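Side-chain contacts in tyrocidine synthetase 3 (Brevibacillus brevis, PDB 2JGP), which probably takes part in nonribosomal synthesis of the antibiotic tyrocidine, the fragment here joining a peptidyl carrier domain to a condensation domain that forms the peptide bond: residues Gln21-Pro26 with Phe35-His40; Ala138-Leu143 with Pro200-Ser205; Tyr275-Phe280 with Glu414-Ala419; His319-Ala324 with Tyr330-Ala335. One frame throughout, in Å; residues are numbered along the deposited sequence.

In the fold
Along the chain, contact 1 comes first, in the peptidyl carrier domain, where the end of helix 10-23 meets the loop leading into helix 41-55. The other three lie in the condensation domain. Contact 2 packs helix 133-146 on strand 202-210 of the five-stranded sheet, with its centre about 41 Å from those of contacts 3 and 4 and on the opposite side of the chain's centre. Contact 4, between helices 312-325 and 329-345, falls in sequence between the two segments of contact 3, which joins the ends of helices 267-279 and 409-415. Contact 1 approaches contact 3 to about 11 Å between nearest atoms, so the carrier domain rests close to the part of the condensation domain that holds contact 3.

Contact 1: residues Gln21-Pro26 with Phe35-His40; sequences QVLNVP and FALGGH. With SO4 (sulfate ion), chain C.
L23, in the last turn of helix 10-23, packs on L37 and G39 of the loop that leads to helix 41-55, within the helical bundle of a peptidyl carrier domain. With CG beside the backbone N (chi1 -66°), the side chain heads for the loop and both methyls reach it: L23 CD1 sits 3.8 Å from L37 CB, the leucine side chains crossing at about a right angle, while L23 CD2 rests 3.6 Å from G39 CA. N24, with positive phi, turns the chain and brings V25 back toward the loop; V25 CG2 lies a loose 4.2 Å from L37 O. F35-G38 is a type I beta turn, closed by G38 N to F35 O, with D33 OD1 taking the N-H groups of F35 and A36. G38-H40 belong to the GGHS signature of carrier domains, whose serine, at the start of helix 41-55, probably carries the phosphopantetheine arm as in relatives. A sulfate, probably from the crystallisation liquor, sits at this helix start, bonded to R43 N and, weakly, to H40 N. Its firmer hold on H40 lies in the plane of the imidazole, at the ring edge, where H40 ND1 donates to sulfate O3 at 2.6 Å.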
loop_
_atom_site.group_PDB
_atom_site.type_symbol
_atom_site.label_atom_id
_atom_site.label_comp_id
_atom_site.label_asym_id
_atom_site.label_seq_id
_atom_site.Cartn_x
_atom_site.Cartn_y
_atom_site.Cartn_z
ATOM N N GLN A 21 -9.705 -5.156 -25.552
ATOM C CA GLN A 21 -10.291 -6.445 -25.928
ATOM C C GLN A 21 -11.412 -6.301 -26.952
ATOM O O GLN A 21 -11.436 -7.009 -27.967
ATOM C CB GLN A 21 -10.822 -7.164 -24.689
ATOM C CG GLN A 21 -9.732 -7.596 -23.712
ATOM C CD GLN A 21 -8.659 -8.456 -24.364
ATOM O OE1 GLN A 21 -7.465 -8.165 -24.257
ATOM N NE2 GLN A 21 -9.079 -9.510 -25.054
ATOM N N VAL A 22 -12.336 -5.383 -26.687
ATOM C CA VAL A 22 -13.501 -5.201 -27.551
ATOM C C VAL A 22 -13.111 -4.634 -28.923
ATOM O O VAL A 22 -13.581 -5.119 -29.956
ATOM C CB VAL A 22 -14.546 -4.280 -26.896
ATOM C CG1 VAL A 22 -15.613 -3.868 -27.917
ATOM C CG2 VAL A 22 -15.176 -4.971 -25.685
ATOM N N LEU A 23 -12.247 -3.621 -28.923
ATOM C CA LEU A 23 -11.819 -2.974 -30.169
ATOM C C LEU A 23 -10.686 -3.703 -30.893
ATOM O O LEU A 23 -10.456 -3.451 -32.079
ATOM C CB LEU A 23 -11.387 -1.528 -29.914
ATOM C CG LEU A 23 -12.474 -0.553 -29.463
ATOM C CD1 LEU A 23 -11.862 0.790 -29.098
ATOM C CD2 LEU A 23 -13.532 -0.388 -30.552
ATOM N N ASN A 24 -9.990 -4.595 -30.186
ATOM C CA ASN A 24 -8.760 -5.210 -30.686
ATOM C C ASN A 24 -7.755 -4.133 -31.093
ATOM O O ASN A 24 -7.212 -4.149 -32.193
ATOM C CB ASN A 24 -9.038 -6.171 -31.854
ATOM C CG ASN A 24 -7.796 -6.939 -32.289
ATOM O OD1 ASN A 24 -6.853 -7.104 -31.514
ATOM N ND2 ASN A 24 -7.783 -7.395 -33.538
ATOM N N VAL A 25 -7.538 -3.182 -30.194
ATOM C CA VAL A 25 -6.554 -2.133 -30.394
ATOM C C VAL A 25 -5.678 -2.117 -29.143
ATOM O O VAL A 25 -6.200 -2.218 -28.032
ATOM C CB VAL A 25 -7.236 -0.769 -30.601
ATOM C CG1 VAL A 25 -6.217 0.327 -30.673
ATOM C CG2 VAL A 25 -8.080 -0.780 -31.878
ATOM N N PRO A 26 -4.348 -2.014 -29.309
ATOM C CA PRO A 26 -3.453 -2.029 -28.146
ATOM C C PRO A 26 -3.209 -0.659 -27.507
ATOM O O PRO A 26 -3.369 0.364 -28.160
ATOM C CB PRO A 26 -2.150 -2.573 -28.741
ATOM C CG PRO A 26 -2.158 -2.075 -30.160
ATOM C CD PRO A 26 -3.596 -1.906 -30.576
ATOM N N PHE A 35 -14.812 6.218 -30.313
ATOM C CA PHE A 35 -15.268 6.329 -31.686
ATOM C C PHE A 35 -14.124 6.739 -32.613
ATOM O O PHE A 35 -14.070 6.303 -33.763
ATOM C CB PHE A 35 -16.467 7.274 -31.740
ATOM C CG PHE A 35 -17.576 6.858 -30.812
ATOM C CD1 PHE A 35 -17.647 7.359 -29.519
ATOM C CD2 PHE A 35 -18.513 5.914 -31.214
ATOM C CE1 PHE A 35 -18.650 6.949 -28.651
ATOM C CE2 PHE A 35 -19.521 5.504 -30.355
ATOM C CZ PHE A 35 -19.588 6.017 -29.069
ATOM N N ALA A 36 -13.189 7.538 -32.103
ATOM C CA ALA A 36 -11.959 7.842 -32.844
ATOM C C ALA A 36 -11.132 6.570 -33.065
ATOM O O ALA A 36 -10.477 6.428 -34.101
ATOM C CB ALA A 36 -11.128 8.893 -32.114
ATOM N N LEU A 37 -11.173 5.654 -32.097
ATOM C CA LEU A 37 -10.450 4.380 -32.188
ATOM C C LEU A 37 -11.117 3.372 -33.131
ATOM O O LEU A 37 -10.575 2.289 -33.361
ATOM C CB LEU A 37 -10.271 3.750 -30.795
ATOM C CG LEU A 37 -9.305 4.442 -29.824
ATOM C CD1 LEU A 37 -9.321 3.735 -28.473
ATOM C CD2 LEU A 37 -7.877 4.516 -30.372
ATOM N N GLY A 38 -12.288 3.717 -33.664
ATOM C CA GLY A 38 -12.964 2.895 -34.664
ATOM C C GLY A 38 -14.217 2.188 -34.184
ATOM O O GLY A 38 -14.857 1.475 -34.956
ATOM N N GLY A 39 -14.573 2.367 -32.914
ATOM C CA GLY A 39 -15.795 1.773 -32.379
ATOM C C GLY A 39 -17.036 2.452 -32.941
ATOM O O GLY A 39 -17.012 3.643 -33.254
ATOM N N HIS A 40 -18.107 1.682 -33.104
ATOM C CA HIS A 40 -19.431 2.230 -33.412
ATOM C C HIS A 40 -20.444 1.628 -32.427
ATOM O O HIS A 40 -20.051 1.099 -31.383
ATOM C CB HIS A 40 -19.822 1.951 -34.869
ATOM C CG HIS A 40 -18.817 2.418 -35.875
ATOM N ND1 HIS A 40 -17.652 1.730 -36.141
ATOM C CD2 HIS A 40 -18.814 3.496 -36.696
ATOM C CE1 HIS A 40 -16.973 2.367 -37.079
ATOM N NE2 HIS A 40 -17.656 3.442 -37.433
HETATM S S SO4 C . -18.719 -1.565 -34.937
HETATM O O1 SO4 C . -19.306 -1.096 -33.684
HETATM O O2 SO4 C . -19.721 -1.452 -35.989
HETATM O O3 SO4 C . -17.582 -0.729 -35.290
HETATM O O4 SO4 C . -18.280 -2.949 -34.816
#

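Contact 2: residues Ala138-Leu143 with Pro200-Ser205; sequences AAFQRL and PLIRVS
F140 and V204 come at each other from opposite directions, and the valine lands on the face of the ring. V204 CG2 stands 3.6 Å from the centroid of the F140 ring, only 9° off the normal, a CH-pi contact close to the ring centre. The second methyl serves the rim: V204 CG1 is 3.6 Å from F140 CE2. With CG1 anti to the backbone N (chi1 -177°), V204 can present both branches to the phenyl group at once. I202, two residues back on the same face of the strand, adds a lighter touch, its CD1 4.3 Å from F140 CE1 and oblique to the ring. All three residues are buried. The contact seats helix 133-146 on strand 202-210 in the mixed sheet of the condensation domain, which belongs to the CoA-dependent acyltransferase fold. Beyond this first shell, F140 meets the ring of W237 from helix 227-241, with the planes at about 40°, and F171 touches both F140 and V204. The strand is fixed on both sides, V204 bonding through its backbone to A174 and S205 to F217. Just before the strand, P200 follows a cis peptide bond and L201 centres an inverse gamma turn; the backbone of L201 pairs with H221, the first histidine of the HHxxxDG sequence typical of condensation domains.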
loop_
_atom_site.group_PDB
_atom_site.type_symbol
_atom_site.label_atom_id
_atom_site.label_comp_id
_atom_site.label_asym_id
_atom_site.label_seq_id
_atom_site.Cartn_x
_atom_site.Cartn_y
_atom_site.Cartn_z
ATOM N N ALA A 138 -5.524 18.681 23.825
ATOM C CA ALA A 138 -6.765 19.143 23.198
ATOM C C ALA A 138 -6.840 18.797 21.712
ATOM O O ALA A 138 -7.911 18.464 21.204
ATOM C CB ALA A 138 -6.925 20.641 23.390
ATOM N N ALA A 139 -5.706 18.887 21.020
ATOM C CA ALA A 139 -5.640 18.525 19.604
ATOM C C ALA A 139 -5.930 17.038 19.415
ATOM O O ALA A 139 -6.677 16.661 18.511
ATOM C CB ALA A 139 -4.280 18.893 19.015
ATOM N N PHE A 140 -5.357 16.193 20.274
ATOM C CA PHE A 140 -5.638 14.754 20.225
ATOM C C PHE A 140 -7.094 14.425 20.549
ATOM O O PHE A 140 -7.670 13.503 19.969
ATOM C CB PHE A 140 -4.703 13.976 21.159
ATOM C CG PHE A 140 -3.374 13.653 20.541
ATOM C CD1 PHE A 140 -3.278 12.692 19.543
ATOM C CD2 PHE A 140 -2.221 14.311 20.946
ATOM C CE1 PHE A 140 -2.058 12.388 18.962
ATOM C CE2 PHE A 140 -0.997 14.016 20.368
ATOM C CZ PHE A 140 -0.914 13.051 19.376
ATOM N N GLN A 141 -7.682 15.163 21.482
ATOM C CA GLN A 141 -9.083 14.962 21.840
ATOM C C GLN A 141 -9.982 15.265 20.645
ATOM O O GLN A 141 -10.923 14.513 20.360
ATOM C CB GLN A 141 -9.460 15.826 23.049
ATOM C CG GLN A 141 -8.866 15.295 24.358
ATOM C CD GLN A 141 -9.115 16.201 25.553
ATOM O OE1 GLN A 141 -9.227 15.728 26.681
ATOM N NE2 GLN A 141 -9.197 17.499 25.313
ATOM N N ARG A 142 -9.668 16.347 19.937
ATOM C CA ARG A 142 -10.379 16.693 18.705
ATOM C C ARG A 142 -10.174 15.637 17.617
ATOM O O ARG A 142 -11.125 15.277 16.931
ATOM C CB ARG A 142 -9.959 18.075 18.195
ATOM C CG ARG A 142 -10.524 19.233 19.014
ATOM C CD ARG A 142 -10.328 20.565 18.308
ATOM N NE ARG A 142 -11.104 21.641 18.928
ATOM C CZ ARG A 142 -10.776 22.275 20.054
ATOM N NH1 ARG A 142 -9.674 21.953 20.728
ATOM N NH2 ARG A 142 -11.564 23.239 20.520
ATOM N N LEU A 143 -8.946 15.135 17.471
ATOM C CA LEU A 143 -8.656 14.066 16.504
ATOM C C LEU A 143 -9.494 12.832 16.784
ATOM O O LEU A 143 -10.044 12.223 15.863
ATOM C CB LEU A 143 -7.178 13.658 16.535
ATOM C CG LEU A 143 -6.140 14.487 15.773
ATOM C CD1 LEU A 143 -4.786 13.797 15.912
ATOM C CD2 LEU A 143 -6.513 14.647 14.303
ATOM N N PRO A 200 -10.200 4.682 23.398
ATOM C CA PRO A 200 -9.505 4.783 22.121
ATOM C C PRO A 200 -8.267 3.883 22.046
ATOM O O PRO A 200 -7.538 3.729 23.037
ATOM C CB PRO A 200 -9.088 6.250 22.085
ATOM C CG PRO A 200 -8.822 6.576 23.508
ATOM C CD PRO A 200 -9.802 5.767 24.314
ATOM N N LEU A 201 -8.028 3.303 20.877
ATOM C CA LEU A 201 -6.822 2.508 20.649
ATOM C C LEU A 201 -5.660 3.395 20.193
ATOM O O LEU A 201 -4.944 3.079 19.242
ATOM C CB LEU A 201 -7.099 1.392 19.642
ATOM C CG LEU A 201 -8.136 0.396 20.159
ATOM C CD1 LEU A 201 -8.696 -0.448 19.033
ATOM C CD2 LEU A 201 -7.534 -0.473 21.266
ATOM N N ILE A 202 -5.488 4.512 20.892
ATOM C CA ILE A 202 -4.357 5.401 20.683
ATOM C C ILE A 202 -3.955 5.913 22.051
ATOM O O ILE A 202 -4.815 6.164 22.903
ATOM C CB ILE A 202 -4.696 6.571 19.719
ATOM C CG1 ILE A 202 -3.467 7.463 19.493
ATOM C CG2 ILE A 202 -5.861 7.401 20.246
ATOM C CD1 ILE A 202 -3.580 8.400 18.287
ATOM N N ARG A 203 -2.650 6.034 22.273
ATOM C CA ARG A 203 -2.141 6.601 23.519
ATOM C C ARG A 203 -0.987 7.544 23.218
ATOM O O ARG A 203 -0.290 7.400 22.207
ATOM C CB ARG A 203 -1.739 5.513 24.523
ATOM C CG ARG A 203 -0.918 4.367 23.967
ATOM C CD ARG A 203 -0.480 3.417 25.084
ATOM N NE ARG A 203 -1.547 2.509 25.522
ATOM C CZ ARG A 203 -1.549 1.184 25.374
ATOM N NH1 ARG A 203 -0.535 0.551 24.805
ATOM N NH2 ARG A 203 -2.581 0.475 25.809
ATOM N N VAL A 204 -0.825 8.534 24.088
ATOM C CA VAL A 204 0.140 9.595 23.862
ATOM C C VAL A 204 0.854 9.914 25.170
ATOM O O VAL A 204 0.216 10.061 26.214
ATOM C CB VAL A 204 -0.557 10.857 23.307
ATOM C CG1 VAL A 204 0.461 11.962 22.999
ATOM C CG2 VAL A 204 -1.354 10.508 22.057
ATOM N N SER A 205 2.183 9.989 25.105
ATOM C CA SER A 205 2.996 10.478 26.211
ATOM C C SER A 205 3.803 11.682 25.734
ATOM O O SER A 205 4.455 11.623 24.690
ATOM C CB SER A 205 3.934 9.387 26.729
ATOM O OG SER A 205 3.212 8.326 27.331
#

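Contact 3: residues Tyr275-Phe280 with Glu414-Ala419; sequences YWLQTF and EKLAIA
L277 and L416 bring two helix ends together in the condensation domain, their CA atoms 7.2 Å apart: helix 267-279 gives way to loop at F280, and the chain after helix 409-415 turns off at A417 with positive phi. The contact is apolar. L277 CD2 is 3.6 Å from K415 CG, the two side chains crossing at about a right angle. The lysine starts out anti to its N and then bends (chi2 71°), which carries its chain across the end of the leucine, with K415 CE 4.1 Å from L277 CD1. L416 slides past L277 in the opposite direction, CD2 to CD2 at 4.1 Å, and reaches F280 as well: L416 CD1 lies 4.0 Å from F280 CB. L427 lies against both L416 and F280. Further back on the first helix, W276 NE1 bonds to H404 O, while Y275 stacks on H404 and touches D400, a sodium-site residue with Q396. T279 braces the last turn from inside the segment: its CG2 sits over the centre of the F280 ring, and its OG1 donates to Y275 O at 2.9 Å from above the carbonyl plane, on the face opposite to that approached by T279 N.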
loop_
_atom_site.group_PDB
_atom_site.type_symbol
_atom_site.label_atom_id
_atom_site.label_comp_id
_atom_site.label_asym_id
_atom_site.label_seq_id
_atom_site.Cartn_x
_atom_site.Cartn_y
_atom_site.Cartn_z
ATOM N N TYR A 275 -9.549 -13.823 -11.106
ATOM C CA TYR A 275 -8.281 -13.364 -11.662
ATOM C C TYR A 275 -7.089 -13.935 -10.890
ATOM O O TYR A 275 -6.139 -14.437 -11.490
ATOM C CB TYR A 275 -8.191 -11.830 -11.696
ATOM C CG TYR A 275 -6.810 -11.376 -12.096
ATOM C CD1 TYR A 275 -6.436 -11.318 -13.437
ATOM C CD2 TYR A 275 -5.853 -11.065 -11.133
ATOM C CE1 TYR A 275 -5.163 -10.934 -13.802
ATOM C CE2 TYR A 275 -4.579 -10.687 -11.490
ATOM C CZ TYR A 275 -4.237 -10.617 -12.819
ATOM O OH TYR A 275 -2.960 -10.243 -13.162
ATOM N N TRP A 276 -7.152 -13.862 -9.563
ATOM C CA TRP A 276 -6.051 -14.292 -8.711
ATOM C C TRP A 276 -5.917 -15.809 -8.652
ATOM O O TRP A 276 -4.804 -16.335 -8.624
ATOM C CB TRP A 276 -6.218 -13.710 -7.309
ATOM C CG TRP A 276 -6.056 -12.224 -7.313
ATOM C CD1 TRP A 276 -7.032 -11.296 -7.145
ATOM C CD2 TRP A 276 -4.847 -11.500 -7.558
ATOM N NE1 TRP A 276 -6.504 -10.030 -7.245
ATOM C CE2 TRP A 276 -5.163 -10.125 -7.498
ATOM C CE3 TRP A 276 -3.524 -11.877 -7.812
ATOM C CZ2 TRP A 276 -4.205 -9.126 -7.681
ATOM C CZ3 TRP A 276 -2.570 -10.889 -7.983
ATOM C CH2 TRP A 276 -2.919 -9.523 -7.917
ATOM N N LEU A 277 -7.047 -16.507 -8.649
ATOM C CA LEU A 277 -7.034 -17.968 -8.631
ATOM C C LEU A 277 -6.433 -18.508 -9.927
ATOM O O LEU A 277 -5.651 -19.455 -9.898
ATOM C CB LEU A 277 -8.440 -18.524 -8.393
ATOM C CG LEU A 277 -9.090 -18.109 -7.068
ATOM C CD1 LEU A 277 -10.384 -18.873 -6.846
ATOM C CD2 LEU A 277 -8.137 -18.301 -5.889
ATOM N N GLN A 278 -6.792 -17.891 -11.052
ATOM C CA GLN A 278 -6.206 -18.220 -12.357
ATOM C C GLN A 278 -4.705 -17.951 -12.362
ATOM O O GLN A 278 -3.918 -18.804 -12.770
ATOM C CB GLN A 278 -6.867 -17.392 -13.470
ATOM C CG GLN A 278 -8.288 -17.818 -13.817
ATOM C CD GLN A 278 -9.114 -16.725 -14.505
ATOM O OE1 GLN A 278 -10.321 -16.874 -14.674
ATOM N NE2 GLN A 278 -8.468 -15.623 -14.889
ATOM N N THR A 279 -4.316 -16.756 -11.911
ATOM C CA THR A 279 -2.912 -16.345 -11.882
ATOM C C THR A 279 -2.010 -17.345 -11.146
ATOM O O THR A 279 -0.870 -17.566 -11.560
ATOM C CB THR A 279 -2.747 -14.931 -11.255
ATOM O OG1 THR A 279 -3.391 -13.956 -12.086
ATOM C CG2 THR A 279 -1.273 -14.558 -11.096
ATOM N N PHE A 280 -2.522 -17.950 -10.075
ATOM C CA PHE A 280 -1.744 -18.896 -9.263
ATOM C C PHE A 280 -2.306 -20.324 -9.309
ATOM O O PHE A 280 -2.181 -21.079 -8.344
ATOM C CB PHE A 280 -1.666 -18.395 -7.815
ATOM C CG PHE A 280 -0.988 -17.063 -7.676
ATOM C CD1 PHE A 280 -1.712 -15.921 -7.376
ATOM C CD2 PHE A 280 0.381 -16.950 -7.866
ATOM C CE1 PHE A 280 -1.080 -14.693 -7.255
ATOM C CE2 PHE A 280 1.015 -15.727 -7.753
ATOM C CZ PHE A 280 0.285 -14.597 -7.448
ATOM N N GLU A 414 -6.046 -18.263 1.941
ATOM C CA GLU A 414 -6.901 -19.364 2.382
ATOM C C GLU A 414 -7.488 -20.142 1.202
ATOM O O GLU A 414 -7.601 -21.364 1.259
ATOM C CB GLU A 414 -8.022 -18.842 3.284
ATOM C CG GLU A 414 -7.539 -18.267 4.617
ATOM C CD GLU A 414 -6.925 -19.321 5.534
ATOM O OE1 GLU A 414 -5.930 -19.008 6.222
ATOM O OE2 GLU A 414 -7.434 -20.461 5.568
ATOM N N LYS A 415 -7.846 -19.431 0.134
ATOM C CA LYS A 415 -8.479 -20.050 -1.034
ATOM C C LYS A 415 -7.510 -20.924 -1.829
ATOM O O LYS A 415 -7.924 -21.912 -2.438
ATOM C CB LYS A 415 -9.081 -18.976 -1.947
ATOM C CG LYS A 415 -10.010 -19.505 -3.036
ATOM C CD LYS A 415 -11.324 -20.007 -2.462
ATOM C CE LYS A 415 -12.321 -20.332 -3.559
ATOM N NZ LYS A 415 -13.710 -20.406 -3.031
ATOM N N LEU A 416 -6.227 -20.567 -1.818
ATOM C CA LEU A 416 -5.204 -21.333 -2.535
ATOM C C LEU A 416 -4.741 -22.580 -1.774
ATOM O O LEU A 416 -3.889 -23.323 -2.267
ATOM C CB LEU A 416 -3.990 -20.447 -2.847
ATOM C CG LEU A 416 -4.184 -19.388 -3.930
ATOM C CD1 LEU A 416 -2.963 -18.482 -4.014
ATOM C CD2 LEU A 416 -4.464 -20.039 -5.277
ATOM N N ALA A 417 -5.311 -22.819 -0.593
ATOM C CA ALA A 417 -4.832 -23.868 0.305
ATOM C C ALA A 417 -3.435 -23.472 0.780
ATOM O O ALA A 417 -3.236 -22.321 1.179
ATOM C CB ALA A 417 -4.842 -25.241 -0.379
ATOM N N ILE A 418 -2.463 -24.379 0.716
ATOM C CA ILE A 418 -1.155 -24.104 1.313
ATOM C C ILE A 418 0.026 -24.813 0.634
ATOM O O ILE A 418 -0.047 -25.991 0.275
ATOM C CB ILE A 418 -1.184 -24.450 2.834
ATOM C CG1 ILE A 418 -1.475 -23.193 3.665
ATOM C CG2 ILE A 418 0.119 -25.096 3.287
ATOM C CD1 ILE A 418 -1.927 -23.494 5.082
ATOM N N ALA A 419 1.091 -24.043 0.430
ATOM C CA ALA A 419 2.437 -24.554 0.201
ATOM C C ALA A 419 3.294 -23.669 1.099
ATOM O O ALA A 419 4.176 -22.942 0.636
ATOM C CB ALA A 419 2.834 -24.413 -1.256
#

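Contact 4: residues His319-Ala324 with Tyr330-Ala335; sequences HQLAQA and YMVLLA
V332 meets L321 and A322 where consecutive helices 312-325 and 329-345, joined by a short turn, pack against each other in the condensation domain. The apolar contacts all fall on the two branches of the valine. V332 CG2 reaches A322, 3.7 Å from its CB and equally close to its CA; the small alanine lets the backbones approach, with A322 and V332 CA atoms 6.2 Å apart. The other branch, V332 CG1, is anti to the backbone N (chi1 170°) and lies 3.9 Å from L321 CD2. L321 also leans on I506 of helix 489-508, and T327 in the connecting turn touches both A322 and V332. Aromatic contacts lie on the far side of the second helix, where Y330 points away from this interface and meets F432 edge-to-face, fixing the helix against strand 430-435. Polar bonds anchor the first helix: H319 NE2 is hydrogen-bonded to E471 OE2, and, as the helix ends, T325 OG1 turns back to hydrogen-bond L321 O.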
loop_
_atom_site.group_PDB
_atom_site.type_symbol
_atom_site.label_atom_id
_atom_site.label_comp_id
_atom_site.label_asym_id
_atom_site.label_seq_id
_atom_site.Cartn_x
_atom_site.Cartn_y
_atom_site.Cartn_z
ATOM N N HIS A 319 13.488 7.719 -15.285
ATOM C CA HIS A 319 12.281 8.508 -15.574
ATOM C C HIS A 319 12.006 8.582 -17.074
ATOM O O HIS A 319 10.875 8.377 -17.508
ATOM C CB HIS A 319 12.389 9.927 -14.998
ATOM C CG HIS A 319 12.000 10.024 -13.556
ATOM N ND1 HIS A 319 10.690 9.927 -13.132
ATOM C CD2 HIS A 319 12.745 10.202 -12.439
ATOM C CE1 HIS A 319 10.646 10.047 -11.817
ATOM N NE2 HIS A 319 11.879 10.209 -11.372
ATOM N N GLN A 320 13.041 8.864 -17.862
ATOM C CA GLN A 320 12.880 8.970 -19.312
ATOM C C GLN A 320 12.556 7.611 -19.943
ATOM O O GLN A 320 11.793 7.544 -20.907
ATOM C CB GLN A 320 14.125 9.584 -19.954
ATOM C CG GLN A 320 14.381 11.036 -19.550
ATOM C CD GLN A 320 13.500 12.046 -20.288
ATOM O OE1 GLN A 320 12.499 11.691 -20.918
ATOM N NE2 GLN A 320 13.883 13.319 -20.213
ATOM N N LEU A 321 13.122 6.530 -19.398
ATOM C CA LEU A 321 12.804 5.180 -19.885
ATOM C C LEU A 321 11.321 4.863 -19.671
ATOM O O LEU A 321 10.660 4.298 -20.552
ATOM C CB LEU A 321 13.668 4.119 -19.191
ATOM C CG LEU A 321 13.343 2.668 -19.583
ATOM C CD1 LEU A 321 13.528 2.445 -21.076
ATOM C CD2 LEU A 321 14.183 1.695 -18.778
ATOM N N ALA A 322 10.804 5.226 -18.499
ATOM C CA ALA A 322 9.381 5.061 -18.205
ATOM C C ALA A 322 8.532 5.851 -19.205
ATOM O O ALA A 322 7.574 5.329 -19.766
ATOM C CB ALA A 322 9.076 5.505 -16.786
ATOM N N GLN A 323 8.906 7.113 -19.408
ATOM C CA GLN A 323 8.257 7.991 -20.374
ATOM C C GLN A 323 8.222 7.339 -21.765
ATOM O O GLN A 323 7.184 7.324 -22.441
ATOM C CB GLN A 323 9.026 9.324 -20.446
ATOM C CG GLN A 323 8.173 10.568 -20.591
ATOM C CD GLN A 323 7.666 10.779 -21.985
ATOM O OE1 GLN A 323 8.037 11.744 -22.654
ATOM N NE2 GLN A 323 6.809 9.878 -22.443
ATOM N N ALA A 324 9.368 6.804 -22.172
ATOM C CA ALA A 324 9.565 6.273 -23.521
ATOM C C ALA A 324 8.799 4.973 -23.776
ATOM O O ALA A 324 8.464 4.666 -24.922
ATOM C CB ALA A 324 11.050 6.054 -23.772
ATOM N N TYR A 330 7.633 3.401 -11.182
ATOM C CA TYR A 330 7.319 2.237 -10.362
ATOM C C TYR A 330 7.471 0.930 -11.143
ATOM O O TYR A 330 8.123 -0.006 -10.678
ATOM C CB TYR A 330 5.883 2.348 -9.831
ATOM C CG TYR A 330 5.464 1.211 -8.940
ATOM C CD1 TYR A 330 5.516 1.339 -7.557
ATOM C CD2 TYR A 330 5.008 0.009 -9.475
ATOM C CE1 TYR A 330 5.133 0.302 -6.730
ATOM C CE2 TYR A 330 4.625 -1.033 -8.661
ATOM C CZ TYR A 330 4.693 -0.880 -7.287
ATOM O OH TYR A 330 4.309 -1.904 -6.469
ATOM N N MET A 331 6.862 0.870 -12.324
ATOM C CA MET A 331 6.898 -0.344 -13.148
ATOM C C MET A 331 8.305 -0.689 -13.639
ATOM O O MET A 331 8.687 -1.857 -13.666
ATOM C CB MET A 331 5.969 -0.211 -14.352
ATOM C CG MET A 331 4.478 -0.243 -14.023
ATOM S SD MET A 331 3.529 0.245 -15.478
ATOM C CE MET A 331 1.875 0.384 -14.785
ATOM N N VAL A 332 9.057 0.327 -14.046
ATOM C CA VAL A 332 10.421 0.139 -14.538
ATOM C C VAL A 332 11.282 -0.478 -13.434
ATOM O O VAL A 332 11.969 -1.477 -13.646
ATOM C CB VAL A 332 11.034 1.482 -14.996
ATOM C CG1 VAL A 332 12.539 1.337 -15.267
ATOM C CG2 VAL A 332 10.297 2.016 -16.237
ATOM N N LEU A 333 11.208 0.114 -12.247
ATOM C CA LEU A 333 11.958 -0.374 -11.085
ATOM C C LEU A 333 11.528 -1.783 -10.654
ATOM O O LEU A 333 12.373 -2.620 -10.316
ATOM C CB LEU A 333 11.811 0.595 -9.920
ATOM C CG LEU A 333 12.325 2.012 -10.138
ATOM C CD1 LEU A 333 11.968 2.879 -8.944
ATOM C CD2 LEU A 333 13.821 2.019 -10.393
ATOM N N LEU A 334 10.223 -2.046 -10.656
ATOM C CA LEU A 334 9.731 -3.387 -10.346
ATOM C C LEU A 334 10.257 -4.390 -11.362
ATOM O O LEU A 334 10.651 -5.504 -11.006
ATOM C CB LEU A 334 8.197 -3.425 -10.319
ATOM C CG LEU A 334 7.550 -4.795 -10.075
ATOM C CD1 LEU A 334 8.036 -5.421 -8.754
ATOM C CD2 LEU A 334 6.032 -4.659 -10.102
ATOM N N ALA A 335 10.248 -3.992 -12.632
ATOM C CA ALA A 335 10.786 -4.817 -13.699
ATOM C C ALA A 335 12.271 -5.100 -13.462
ATOM O O ALA A 335 12.704 -6.246 -13.535
ATOM C CB ALA A 335 10.574 -4.132 -15.054
#